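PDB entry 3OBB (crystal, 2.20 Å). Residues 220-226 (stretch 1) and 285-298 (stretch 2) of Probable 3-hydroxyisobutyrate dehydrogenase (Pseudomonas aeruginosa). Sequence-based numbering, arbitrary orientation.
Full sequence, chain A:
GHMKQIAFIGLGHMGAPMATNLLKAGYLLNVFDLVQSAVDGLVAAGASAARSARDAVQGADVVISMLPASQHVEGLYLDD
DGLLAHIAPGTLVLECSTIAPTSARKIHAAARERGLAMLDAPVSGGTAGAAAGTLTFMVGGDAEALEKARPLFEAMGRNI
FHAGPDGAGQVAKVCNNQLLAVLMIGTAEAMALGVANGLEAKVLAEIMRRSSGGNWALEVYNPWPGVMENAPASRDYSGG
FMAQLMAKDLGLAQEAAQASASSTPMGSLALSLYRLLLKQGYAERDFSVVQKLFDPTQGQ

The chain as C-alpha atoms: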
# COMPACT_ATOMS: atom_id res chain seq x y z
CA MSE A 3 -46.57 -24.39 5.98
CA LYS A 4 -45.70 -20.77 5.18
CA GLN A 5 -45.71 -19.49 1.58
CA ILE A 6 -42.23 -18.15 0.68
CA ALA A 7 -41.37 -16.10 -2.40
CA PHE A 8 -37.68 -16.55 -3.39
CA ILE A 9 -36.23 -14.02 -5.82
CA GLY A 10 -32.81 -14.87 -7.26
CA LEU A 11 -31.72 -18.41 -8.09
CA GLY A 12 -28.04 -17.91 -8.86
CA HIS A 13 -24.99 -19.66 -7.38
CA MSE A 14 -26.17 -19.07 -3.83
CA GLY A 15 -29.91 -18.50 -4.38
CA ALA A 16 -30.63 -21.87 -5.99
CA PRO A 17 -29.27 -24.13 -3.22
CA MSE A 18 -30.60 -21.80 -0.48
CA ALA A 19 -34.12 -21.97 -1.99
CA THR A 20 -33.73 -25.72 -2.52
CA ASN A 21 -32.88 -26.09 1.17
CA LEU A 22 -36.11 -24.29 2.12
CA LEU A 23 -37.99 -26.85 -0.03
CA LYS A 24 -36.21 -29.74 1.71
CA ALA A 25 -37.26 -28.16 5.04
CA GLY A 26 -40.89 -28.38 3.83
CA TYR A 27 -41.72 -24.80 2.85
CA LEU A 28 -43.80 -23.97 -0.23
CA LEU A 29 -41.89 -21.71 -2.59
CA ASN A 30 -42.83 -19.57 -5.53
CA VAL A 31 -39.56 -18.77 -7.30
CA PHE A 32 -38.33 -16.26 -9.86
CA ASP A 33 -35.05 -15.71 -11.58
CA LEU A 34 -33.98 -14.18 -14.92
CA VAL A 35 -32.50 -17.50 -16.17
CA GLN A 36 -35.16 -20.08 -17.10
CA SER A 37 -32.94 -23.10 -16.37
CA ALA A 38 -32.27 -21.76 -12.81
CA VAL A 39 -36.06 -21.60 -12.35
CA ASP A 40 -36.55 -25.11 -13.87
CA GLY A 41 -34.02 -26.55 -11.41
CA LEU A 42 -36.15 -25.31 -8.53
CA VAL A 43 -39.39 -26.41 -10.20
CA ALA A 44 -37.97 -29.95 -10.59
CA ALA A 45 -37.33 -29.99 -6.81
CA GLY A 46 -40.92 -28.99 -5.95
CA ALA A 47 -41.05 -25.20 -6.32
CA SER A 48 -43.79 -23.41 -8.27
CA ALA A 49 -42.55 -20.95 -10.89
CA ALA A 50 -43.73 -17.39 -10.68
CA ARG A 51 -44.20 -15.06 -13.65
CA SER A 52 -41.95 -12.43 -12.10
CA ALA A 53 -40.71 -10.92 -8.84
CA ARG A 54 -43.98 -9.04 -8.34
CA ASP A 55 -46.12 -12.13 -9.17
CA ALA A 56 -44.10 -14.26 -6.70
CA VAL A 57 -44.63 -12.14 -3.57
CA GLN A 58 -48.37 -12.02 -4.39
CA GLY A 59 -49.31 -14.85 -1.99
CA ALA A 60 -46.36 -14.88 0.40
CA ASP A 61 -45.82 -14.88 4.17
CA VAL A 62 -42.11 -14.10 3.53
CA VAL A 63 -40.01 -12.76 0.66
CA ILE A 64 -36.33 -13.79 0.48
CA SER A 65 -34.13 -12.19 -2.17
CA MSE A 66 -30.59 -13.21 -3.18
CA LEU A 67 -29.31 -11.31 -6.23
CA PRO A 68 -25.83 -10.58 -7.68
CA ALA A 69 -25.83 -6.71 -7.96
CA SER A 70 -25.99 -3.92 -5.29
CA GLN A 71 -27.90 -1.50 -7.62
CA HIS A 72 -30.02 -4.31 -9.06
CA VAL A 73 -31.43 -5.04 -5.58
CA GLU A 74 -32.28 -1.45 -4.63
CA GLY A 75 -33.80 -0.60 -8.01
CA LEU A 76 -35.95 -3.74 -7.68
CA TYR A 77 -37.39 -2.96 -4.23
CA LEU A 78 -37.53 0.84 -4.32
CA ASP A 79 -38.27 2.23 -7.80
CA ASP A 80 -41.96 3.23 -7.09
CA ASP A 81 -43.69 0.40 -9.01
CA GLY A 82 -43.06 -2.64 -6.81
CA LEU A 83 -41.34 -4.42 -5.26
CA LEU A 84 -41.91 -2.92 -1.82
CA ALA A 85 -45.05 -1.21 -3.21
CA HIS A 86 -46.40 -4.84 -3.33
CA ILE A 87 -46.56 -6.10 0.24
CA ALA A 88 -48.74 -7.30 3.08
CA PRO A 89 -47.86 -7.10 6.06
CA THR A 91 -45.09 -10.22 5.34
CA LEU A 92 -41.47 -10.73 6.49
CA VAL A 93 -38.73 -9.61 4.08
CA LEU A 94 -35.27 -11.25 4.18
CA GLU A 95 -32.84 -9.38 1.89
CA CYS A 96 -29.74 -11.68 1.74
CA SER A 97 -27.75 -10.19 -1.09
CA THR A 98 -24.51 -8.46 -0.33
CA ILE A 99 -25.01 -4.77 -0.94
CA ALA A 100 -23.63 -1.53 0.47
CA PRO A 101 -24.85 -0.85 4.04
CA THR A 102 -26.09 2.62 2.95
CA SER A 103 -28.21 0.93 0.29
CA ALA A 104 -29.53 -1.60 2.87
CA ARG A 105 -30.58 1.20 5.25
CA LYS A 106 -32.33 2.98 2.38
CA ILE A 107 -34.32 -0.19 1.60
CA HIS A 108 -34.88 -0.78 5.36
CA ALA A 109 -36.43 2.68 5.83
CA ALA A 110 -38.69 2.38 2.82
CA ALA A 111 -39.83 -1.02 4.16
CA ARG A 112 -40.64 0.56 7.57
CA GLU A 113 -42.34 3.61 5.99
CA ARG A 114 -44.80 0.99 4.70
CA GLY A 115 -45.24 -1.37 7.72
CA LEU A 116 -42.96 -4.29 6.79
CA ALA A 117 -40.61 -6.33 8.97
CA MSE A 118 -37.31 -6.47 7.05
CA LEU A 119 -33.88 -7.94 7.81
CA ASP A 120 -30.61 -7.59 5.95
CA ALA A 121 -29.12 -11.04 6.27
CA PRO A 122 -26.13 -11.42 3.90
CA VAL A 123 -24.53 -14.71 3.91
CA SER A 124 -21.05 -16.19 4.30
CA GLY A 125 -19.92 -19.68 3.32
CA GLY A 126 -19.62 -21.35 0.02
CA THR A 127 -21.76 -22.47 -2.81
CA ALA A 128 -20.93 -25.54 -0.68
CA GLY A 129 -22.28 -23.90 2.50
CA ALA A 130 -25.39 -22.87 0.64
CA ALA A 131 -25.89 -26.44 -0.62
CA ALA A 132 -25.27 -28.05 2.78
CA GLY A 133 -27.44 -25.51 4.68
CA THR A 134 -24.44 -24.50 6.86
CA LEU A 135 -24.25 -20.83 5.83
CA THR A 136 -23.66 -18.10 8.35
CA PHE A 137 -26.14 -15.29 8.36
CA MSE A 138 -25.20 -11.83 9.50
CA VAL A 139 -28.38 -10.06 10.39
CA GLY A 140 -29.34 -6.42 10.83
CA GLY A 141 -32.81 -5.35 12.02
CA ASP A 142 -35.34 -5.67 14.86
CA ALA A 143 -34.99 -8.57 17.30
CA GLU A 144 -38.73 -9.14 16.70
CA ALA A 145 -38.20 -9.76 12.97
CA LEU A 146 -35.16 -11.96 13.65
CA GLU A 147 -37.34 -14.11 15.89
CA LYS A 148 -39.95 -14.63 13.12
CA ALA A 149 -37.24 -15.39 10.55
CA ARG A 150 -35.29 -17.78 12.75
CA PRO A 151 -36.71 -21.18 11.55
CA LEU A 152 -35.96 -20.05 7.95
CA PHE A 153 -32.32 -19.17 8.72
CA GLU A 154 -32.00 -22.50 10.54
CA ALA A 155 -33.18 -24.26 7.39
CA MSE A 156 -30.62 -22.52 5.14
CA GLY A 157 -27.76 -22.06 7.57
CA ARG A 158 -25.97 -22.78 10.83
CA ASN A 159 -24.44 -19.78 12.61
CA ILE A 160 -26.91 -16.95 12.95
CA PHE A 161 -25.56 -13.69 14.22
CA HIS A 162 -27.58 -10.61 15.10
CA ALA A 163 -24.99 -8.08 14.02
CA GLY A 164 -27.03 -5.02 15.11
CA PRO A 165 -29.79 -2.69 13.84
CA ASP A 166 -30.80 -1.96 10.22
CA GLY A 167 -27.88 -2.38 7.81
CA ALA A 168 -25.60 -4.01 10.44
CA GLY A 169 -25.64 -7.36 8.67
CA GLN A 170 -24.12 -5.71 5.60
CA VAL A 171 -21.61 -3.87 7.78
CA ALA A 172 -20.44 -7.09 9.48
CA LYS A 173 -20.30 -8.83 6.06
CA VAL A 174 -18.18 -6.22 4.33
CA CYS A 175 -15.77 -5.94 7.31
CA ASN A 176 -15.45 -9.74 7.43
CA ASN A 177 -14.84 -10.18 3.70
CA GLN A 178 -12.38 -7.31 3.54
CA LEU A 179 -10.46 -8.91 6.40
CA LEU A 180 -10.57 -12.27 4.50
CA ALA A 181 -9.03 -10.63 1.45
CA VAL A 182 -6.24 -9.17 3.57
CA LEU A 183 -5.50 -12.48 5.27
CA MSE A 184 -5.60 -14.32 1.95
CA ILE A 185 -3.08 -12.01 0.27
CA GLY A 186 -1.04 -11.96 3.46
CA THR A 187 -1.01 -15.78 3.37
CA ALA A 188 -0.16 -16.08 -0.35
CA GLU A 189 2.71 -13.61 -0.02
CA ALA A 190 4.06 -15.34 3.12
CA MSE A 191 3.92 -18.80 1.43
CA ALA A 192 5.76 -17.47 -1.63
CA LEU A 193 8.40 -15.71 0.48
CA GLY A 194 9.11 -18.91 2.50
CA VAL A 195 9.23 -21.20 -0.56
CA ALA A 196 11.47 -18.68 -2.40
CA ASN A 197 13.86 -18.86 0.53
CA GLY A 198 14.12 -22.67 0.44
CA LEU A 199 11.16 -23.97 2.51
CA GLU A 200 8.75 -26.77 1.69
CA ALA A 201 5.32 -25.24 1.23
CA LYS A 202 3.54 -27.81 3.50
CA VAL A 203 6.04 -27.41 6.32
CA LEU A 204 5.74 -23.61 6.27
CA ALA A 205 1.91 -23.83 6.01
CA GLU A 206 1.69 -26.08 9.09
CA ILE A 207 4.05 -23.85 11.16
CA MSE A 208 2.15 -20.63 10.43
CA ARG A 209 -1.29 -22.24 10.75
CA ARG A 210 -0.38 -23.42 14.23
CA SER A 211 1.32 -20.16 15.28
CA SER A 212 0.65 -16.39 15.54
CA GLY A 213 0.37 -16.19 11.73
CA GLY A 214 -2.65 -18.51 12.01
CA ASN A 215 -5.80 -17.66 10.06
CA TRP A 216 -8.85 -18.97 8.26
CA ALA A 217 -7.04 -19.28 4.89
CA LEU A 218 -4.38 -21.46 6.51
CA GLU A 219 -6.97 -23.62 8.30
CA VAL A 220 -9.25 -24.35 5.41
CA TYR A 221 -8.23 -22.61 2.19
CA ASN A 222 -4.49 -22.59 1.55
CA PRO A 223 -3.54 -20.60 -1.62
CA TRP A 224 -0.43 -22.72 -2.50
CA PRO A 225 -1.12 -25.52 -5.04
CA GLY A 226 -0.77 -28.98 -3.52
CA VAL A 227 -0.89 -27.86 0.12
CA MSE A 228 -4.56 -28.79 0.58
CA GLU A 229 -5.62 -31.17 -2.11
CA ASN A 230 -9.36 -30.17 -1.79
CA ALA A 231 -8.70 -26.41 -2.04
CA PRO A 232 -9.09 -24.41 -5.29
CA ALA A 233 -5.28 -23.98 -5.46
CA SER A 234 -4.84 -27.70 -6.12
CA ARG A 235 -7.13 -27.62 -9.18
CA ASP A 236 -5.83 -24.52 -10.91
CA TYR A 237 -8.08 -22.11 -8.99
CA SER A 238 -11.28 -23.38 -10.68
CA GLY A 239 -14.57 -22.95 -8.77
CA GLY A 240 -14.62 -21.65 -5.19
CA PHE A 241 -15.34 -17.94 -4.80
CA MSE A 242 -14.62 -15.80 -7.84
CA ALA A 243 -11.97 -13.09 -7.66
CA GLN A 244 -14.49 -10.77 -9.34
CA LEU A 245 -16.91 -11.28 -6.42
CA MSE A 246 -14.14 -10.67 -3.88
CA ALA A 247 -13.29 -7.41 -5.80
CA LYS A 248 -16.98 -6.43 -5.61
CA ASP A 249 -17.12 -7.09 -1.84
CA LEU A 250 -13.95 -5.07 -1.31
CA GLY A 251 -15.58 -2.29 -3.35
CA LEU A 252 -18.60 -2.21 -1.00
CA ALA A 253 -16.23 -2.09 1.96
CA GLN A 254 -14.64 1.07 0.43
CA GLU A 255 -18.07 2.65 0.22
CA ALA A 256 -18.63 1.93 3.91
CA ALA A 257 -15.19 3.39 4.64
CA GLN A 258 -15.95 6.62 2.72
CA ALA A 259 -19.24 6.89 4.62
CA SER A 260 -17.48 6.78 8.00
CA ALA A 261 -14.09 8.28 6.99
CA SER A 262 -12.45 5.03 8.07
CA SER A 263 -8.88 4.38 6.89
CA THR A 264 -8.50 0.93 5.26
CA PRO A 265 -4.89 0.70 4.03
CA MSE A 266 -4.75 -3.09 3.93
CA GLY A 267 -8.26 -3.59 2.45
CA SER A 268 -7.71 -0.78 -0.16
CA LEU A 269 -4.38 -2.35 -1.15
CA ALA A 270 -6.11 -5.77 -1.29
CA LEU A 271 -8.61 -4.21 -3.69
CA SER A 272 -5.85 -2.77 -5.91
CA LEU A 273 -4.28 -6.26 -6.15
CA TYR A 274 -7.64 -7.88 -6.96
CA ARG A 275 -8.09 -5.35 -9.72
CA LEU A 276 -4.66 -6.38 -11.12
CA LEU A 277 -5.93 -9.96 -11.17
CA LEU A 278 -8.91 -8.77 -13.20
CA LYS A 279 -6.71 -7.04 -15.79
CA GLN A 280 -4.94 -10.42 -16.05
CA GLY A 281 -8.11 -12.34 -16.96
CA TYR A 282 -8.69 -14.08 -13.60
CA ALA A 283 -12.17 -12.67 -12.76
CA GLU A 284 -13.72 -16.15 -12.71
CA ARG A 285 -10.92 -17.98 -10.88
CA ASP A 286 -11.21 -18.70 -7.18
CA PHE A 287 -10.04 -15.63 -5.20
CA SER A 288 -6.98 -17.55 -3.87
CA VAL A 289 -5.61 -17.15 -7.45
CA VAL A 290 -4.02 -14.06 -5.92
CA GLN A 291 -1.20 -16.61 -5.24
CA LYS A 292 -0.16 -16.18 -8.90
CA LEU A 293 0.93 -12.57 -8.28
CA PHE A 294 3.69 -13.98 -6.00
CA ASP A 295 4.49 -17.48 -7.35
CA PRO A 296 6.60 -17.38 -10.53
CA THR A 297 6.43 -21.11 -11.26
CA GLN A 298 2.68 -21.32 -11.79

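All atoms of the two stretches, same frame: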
# COMPACT_ATOMS: atom_id res chain seq x y z
N VAL A 220 -8.17 -23.78 6.19
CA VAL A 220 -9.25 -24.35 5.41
C VAL A 220 -9.14 -24.01 3.93
O VAL A 220 -9.88 -24.53 3.11
CB VAL A 220 -10.59 -23.91 6.13
CG1 VAL A 220 -11.61 -23.18 5.26
CG2 VAL A 220 -11.18 -25.06 7.06
N TYR A 221 -8.19 -23.16 3.55
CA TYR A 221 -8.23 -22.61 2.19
C TYR A 221 -6.86 -22.12 1.72
O TYR A 221 -6.70 -20.96 1.33
CB TYR A 221 -9.19 -21.44 2.20
CG TYR A 221 -10.08 -21.27 1.01
CD1 TYR A 221 -11.45 -21.53 1.13
CD2 TYR A 221 -9.59 -20.80 -0.21
CE1 TYR A 221 -12.30 -21.36 0.08
CE2 TYR A 221 -10.44 -20.63 -1.30
CZ TYR A 221 -11.80 -20.89 -1.14
OH TYR A 221 -12.69 -20.70 -2.18
N ASN A 222 -5.87 -23.01 1.78
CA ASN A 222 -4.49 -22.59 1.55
C ASN A 222 -4.26 -22.21 0.08
O ASN A 222 -4.64 -22.98 -0.80
CB ASN A 222 -3.52 -23.68 2.03
CG ASN A 222 -2.06 -23.22 1.98
OD1 ASN A 222 -1.52 -22.96 0.87
ND2 ASN A 222 -1.43 -23.03 3.17
N PRO A 223 -3.71 -21.01 -0.21
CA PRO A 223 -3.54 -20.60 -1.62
C PRO A 223 -2.43 -21.25 -2.45
O PRO A 223 -2.36 -21.02 -3.66
CB PRO A 223 -3.30 -19.09 -1.50
CG PRO A 223 -2.59 -18.96 -0.21
CD PRO A 223 -3.29 -19.91 0.70
N TRP A 224 -1.58 -22.07 -1.82
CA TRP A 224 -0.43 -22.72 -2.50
C TRP A 224 -0.79 -24.09 -3.06
O TRP A 224 -1.22 -24.96 -2.30
CB TRP A 224 0.77 -22.87 -1.55
CG TRP A 224 2.05 -23.13 -2.33
CD1 TRP A 224 2.54 -24.35 -2.70
CD2 TRP A 224 2.96 -22.16 -2.83
NE1 TRP A 224 3.73 -24.19 -3.39
CE2 TRP A 224 3.98 -22.85 -3.51
CE3 TRP A 224 2.99 -20.76 -2.83
CZ2 TRP A 224 5.04 -22.19 -4.15
CZ3 TRP A 224 4.04 -20.11 -3.46
CH2 TRP A 224 5.04 -20.83 -4.12
N PRO A 225 -0.66 -24.28 -4.39
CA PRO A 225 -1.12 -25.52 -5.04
C PRO A 225 -0.50 -26.71 -4.38
O PRO A 225 0.70 -26.67 -4.08
CB PRO A 225 -0.59 -25.41 -6.49
CG PRO A 225 -0.68 -23.86 -6.76
CD PRO A 225 -0.13 -23.31 -5.39
N GLY A 226 -1.31 -27.74 -4.12
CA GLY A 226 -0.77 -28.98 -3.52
C GLY A 226 -0.75 -29.00 -1.99
O GLY A 226 -0.64 -30.07 -1.40
N ARG A 285 -11.67 -17.01 -11.67
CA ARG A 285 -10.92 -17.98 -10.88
C ARG A 285 -11.29 -17.79 -9.41
O ARG A 285 -11.82 -16.72 -9.00
CB ARG A 285 -9.39 -17.86 -11.10
CG ARG A 285 -8.96 -18.05 -12.57
CD ARG A 285 -8.27 -19.43 -12.80
NE ARG A 285 -7.56 -19.44 -14.08
CZ ARG A 285 -6.42 -20.09 -14.33
NH1 ARG A 285 -5.84 -20.83 -13.39
NH2 ARG A 285 -5.88 -20.01 -15.54
N ASP A 286 -11.04 -18.83 -8.62
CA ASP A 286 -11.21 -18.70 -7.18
C ASP A 286 -10.30 -17.57 -6.65
O ASP A 286 -9.17 -17.40 -7.13
CB ASP A 286 -10.85 -20.00 -6.47
CG ASP A 286 -10.80 -19.81 -4.96
OD1 ASP A 286 -11.91 -19.69 -4.36
OD2 ASP A 286 -9.66 -19.74 -4.39
N PHE A 287 -10.77 -16.81 -5.66
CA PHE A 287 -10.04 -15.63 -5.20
C PHE A 287 -8.63 -15.96 -4.68
O PHE A 287 -7.78 -15.08 -4.64
CB PHE A 287 -10.85 -14.82 -4.16
CG PHE A 287 -10.96 -15.49 -2.81
CD1 PHE A 287 -11.58 -16.74 -2.67
CD2 PHE A 287 -10.40 -14.89 -1.67
CE1 PHE A 287 -11.67 -17.37 -1.41
CE2 PHE A 287 -10.49 -15.49 -0.41
CZ PHE A 287 -11.12 -16.73 -0.27
N SER A 288 -8.35 -17.21 -4.28
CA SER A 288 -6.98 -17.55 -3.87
C SER A 288 -5.95 -17.54 -5.02
O SER A 288 -4.75 -17.65 -4.79
CB SER A 288 -6.92 -18.85 -3.02
OG SER A 288 -7.20 -20.01 -3.79
N VAL A 289 -6.44 -17.36 -6.25
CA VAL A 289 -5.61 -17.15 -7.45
C VAL A 289 -4.65 -15.95 -7.30
O VAL A 289 -3.63 -15.83 -8.02
CB VAL A 289 -6.48 -17.00 -8.73
CG1 VAL A 289 -7.09 -15.57 -8.84
CG2 VAL A 289 -5.68 -17.37 -9.98
N VAL A 290 -4.92 -15.13 -6.28
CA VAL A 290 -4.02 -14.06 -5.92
C VAL A 290 -2.60 -14.61 -5.71
O VAL A 290 -1.64 -13.89 -5.90
CB VAL A 290 -4.58 -13.26 -4.69
CG1 VAL A 290 -4.40 -14.03 -3.37
CG2 VAL A 290 -3.99 -11.85 -4.60
N GLN A 291 -2.49 -15.90 -5.34
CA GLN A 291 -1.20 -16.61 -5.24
C GLN A 291 -0.29 -16.39 -6.45
O GLN A 291 0.91 -16.28 -6.31
CB GLN A 291 -1.40 -18.14 -5.00
CG GLN A 291 -0.10 -18.90 -4.59
CD GLN A 291 0.47 -18.42 -3.25
OE1 GLN A 291 0.08 -18.91 -2.19
NE2 GLN A 291 1.38 -17.47 -3.29
N LYS A 292 -0.89 -16.31 -7.65
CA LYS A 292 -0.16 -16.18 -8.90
C LYS A 292 0.64 -14.86 -9.02
O LYS A 292 1.69 -14.80 -9.71
CB LYS A 292 -1.14 -16.28 -10.07
CG LYS A 292 -1.74 -17.67 -10.28
CD LYS A 292 -2.26 -17.79 -11.71
CE LYS A 292 -2.97 -19.12 -11.97
NZ LYS A 292 -1.88 -20.12 -12.21
N LEU A 293 0.14 -13.81 -8.38
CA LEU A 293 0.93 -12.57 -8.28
C LEU A 293 2.34 -12.82 -7.70
O LEU A 293 3.32 -12.21 -8.15
CB LEU A 293 0.19 -11.54 -7.42
CG LEU A 293 -1.09 -10.92 -8.03
CD1 LEU A 293 -1.59 -9.81 -7.11
CD2 LEU A 293 -0.80 -10.39 -9.43
N PHE A 294 2.44 -13.76 -6.76
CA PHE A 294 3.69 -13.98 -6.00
C PHE A 294 4.51 -15.18 -6.41
O PHE A 294 5.71 -15.24 -6.11
CB PHE A 294 3.39 -14.08 -4.51
CG PHE A 294 2.48 -12.99 -4.02
CD1 PHE A 294 1.15 -13.26 -3.73
CD2 PHE A 294 2.96 -11.70 -3.89
CE1 PHE A 294 0.31 -12.27 -3.28
CE2 PHE A 294 2.12 -10.68 -3.46
CZ PHE A 294 0.79 -10.97 -3.16
N ASP A 295 3.87 -16.16 -7.06
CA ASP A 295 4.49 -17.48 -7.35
C ASP A 295 4.81 -17.49 -8.83
O ASP A 295 3.89 -17.50 -9.66
CB ASP A 295 3.53 -18.63 -7.00
CG ASP A 295 4.06 -20.03 -7.35
OD1 ASP A 295 3.24 -20.98 -7.18
OD2 ASP A 295 5.26 -20.22 -7.76
N PRO A 296 6.12 -17.48 -9.15
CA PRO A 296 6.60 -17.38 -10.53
C PRO A 296 6.44 -18.68 -11.31
O PRO A 296 6.36 -18.66 -12.54
CB PRO A 296 8.08 -17.04 -10.36
CG PRO A 296 8.47 -17.68 -9.01
CD PRO A 296 7.23 -17.56 -8.16
N THR A 297 6.39 -19.80 -10.61
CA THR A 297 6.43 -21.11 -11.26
C THR A 297 5.02 -21.67 -11.45
O THR A 297 4.81 -22.88 -11.39
CB THR A 297 7.23 -22.14 -10.42
OG1 THR A 297 6.42 -22.56 -9.31
CG2 THR A 297 8.55 -21.54 -9.90
N GLN A 298 4.04 -20.80 -11.68
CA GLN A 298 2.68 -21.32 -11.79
C GLN A 298 2.21 -21.61 -13.22
O GLN A 298 2.08 -22.78 -13.61
CB GLN A 298 1.69 -20.45 -11.01
CG GLN A 298 1.47 -20.99 -9.61
CD GLN A 298 0.06 -20.81 -9.11
OE1 GLN A 298 -0.88 -20.75 -9.90
NE2 GLN A 298 -0.10 -20.72 -7.80
O HOH W 1 -6.92 -22.48 -2.56

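The two stretches, at least 65 residues apart in sequence wherever they touch, meet in a modest, mainly side-chain contact, in which one direct hydrogen bond and one bridging water anchor an otherwise van der Waals interface of 486 Å², both sides summed. Stretch 1 has no regular secondary structure, whereas stretch 2 begins its turn with a 3-10 segment at 287-289 and continues into a weakly bonded helix at about 291-294. The backbones come nearest at Pro223 and Ser288, whose CA atoms lie 5.1 Å apart; toward the end of both segments they diverge, with 8.8 Å between the CA atoms of Pro225 and Gln298.

The polar anchor is Tyr221. Its CA-to-CB bond points toward stretch 2, and its OH donates a hydrogen bond to Asp286 OD1 at 2.5 Å, a short distance consistent with a phenol facing a carboxylate. The other carboxylate oxygen makes its hydrogen bonds within its own stretch and lies at the edge of the Tyr221 ring: Asp286 OD2 accepts from Ser288 N at 2.9 Å and from Ser288 OG at 2.5 Å, so the aspartate holds the start of the 3-10 turn while binding the tyrosine. Phe287 CZ lies over one face of the Tyr221 ring, with Tyr221 CE2 and Phe287 CE1 3.5 Å apart. The ring planes make an angle of 51° and the centroids are 5.2 Å apart, an oblique apolar contact.

At the closest backbone approach, the CB atoms of Pro223 and Ser288 are 3.9 Å apart, and a water links the neighbouring polar groups, donating to Asn222 O at 2.9 Å and to Ser288 OG at 2.8 Å. Asn222 turns its side chain to local use: its OD1 accepts from Trp224 N at 2.8 Å, tying together the backbone around Pro223.

Gln291, whose CA-to-CB bond points toward stretch 1, packs mainly against Pro223 and Trp224. Its CG is 3.2 Å from Pro223 O, its OE1 is 3.3 Å from Pro223 CG, and its CD is 3.5 Å from Trp224 CE3. The Trp224 CA-to-CB bond points sideways, but with chi1 in the t well the indole reaches stretch 2, where Asp295 OD1 lies over one ring face and Asp295 CG sits 3.5 Å from Trp224 CH2. Asp295 OD2 accepts from Thr297 N at 3.1 Å and Thr297 OG1 at 3.0 Å, bonds that help place the carboxylate beside the indole, though Thr297 is poorly ordered.

The contact ends at Pro225, whose CG is 3.4 Å from Gln298 NE2; Gln298 is poorly ordered, so this last approach is less certain.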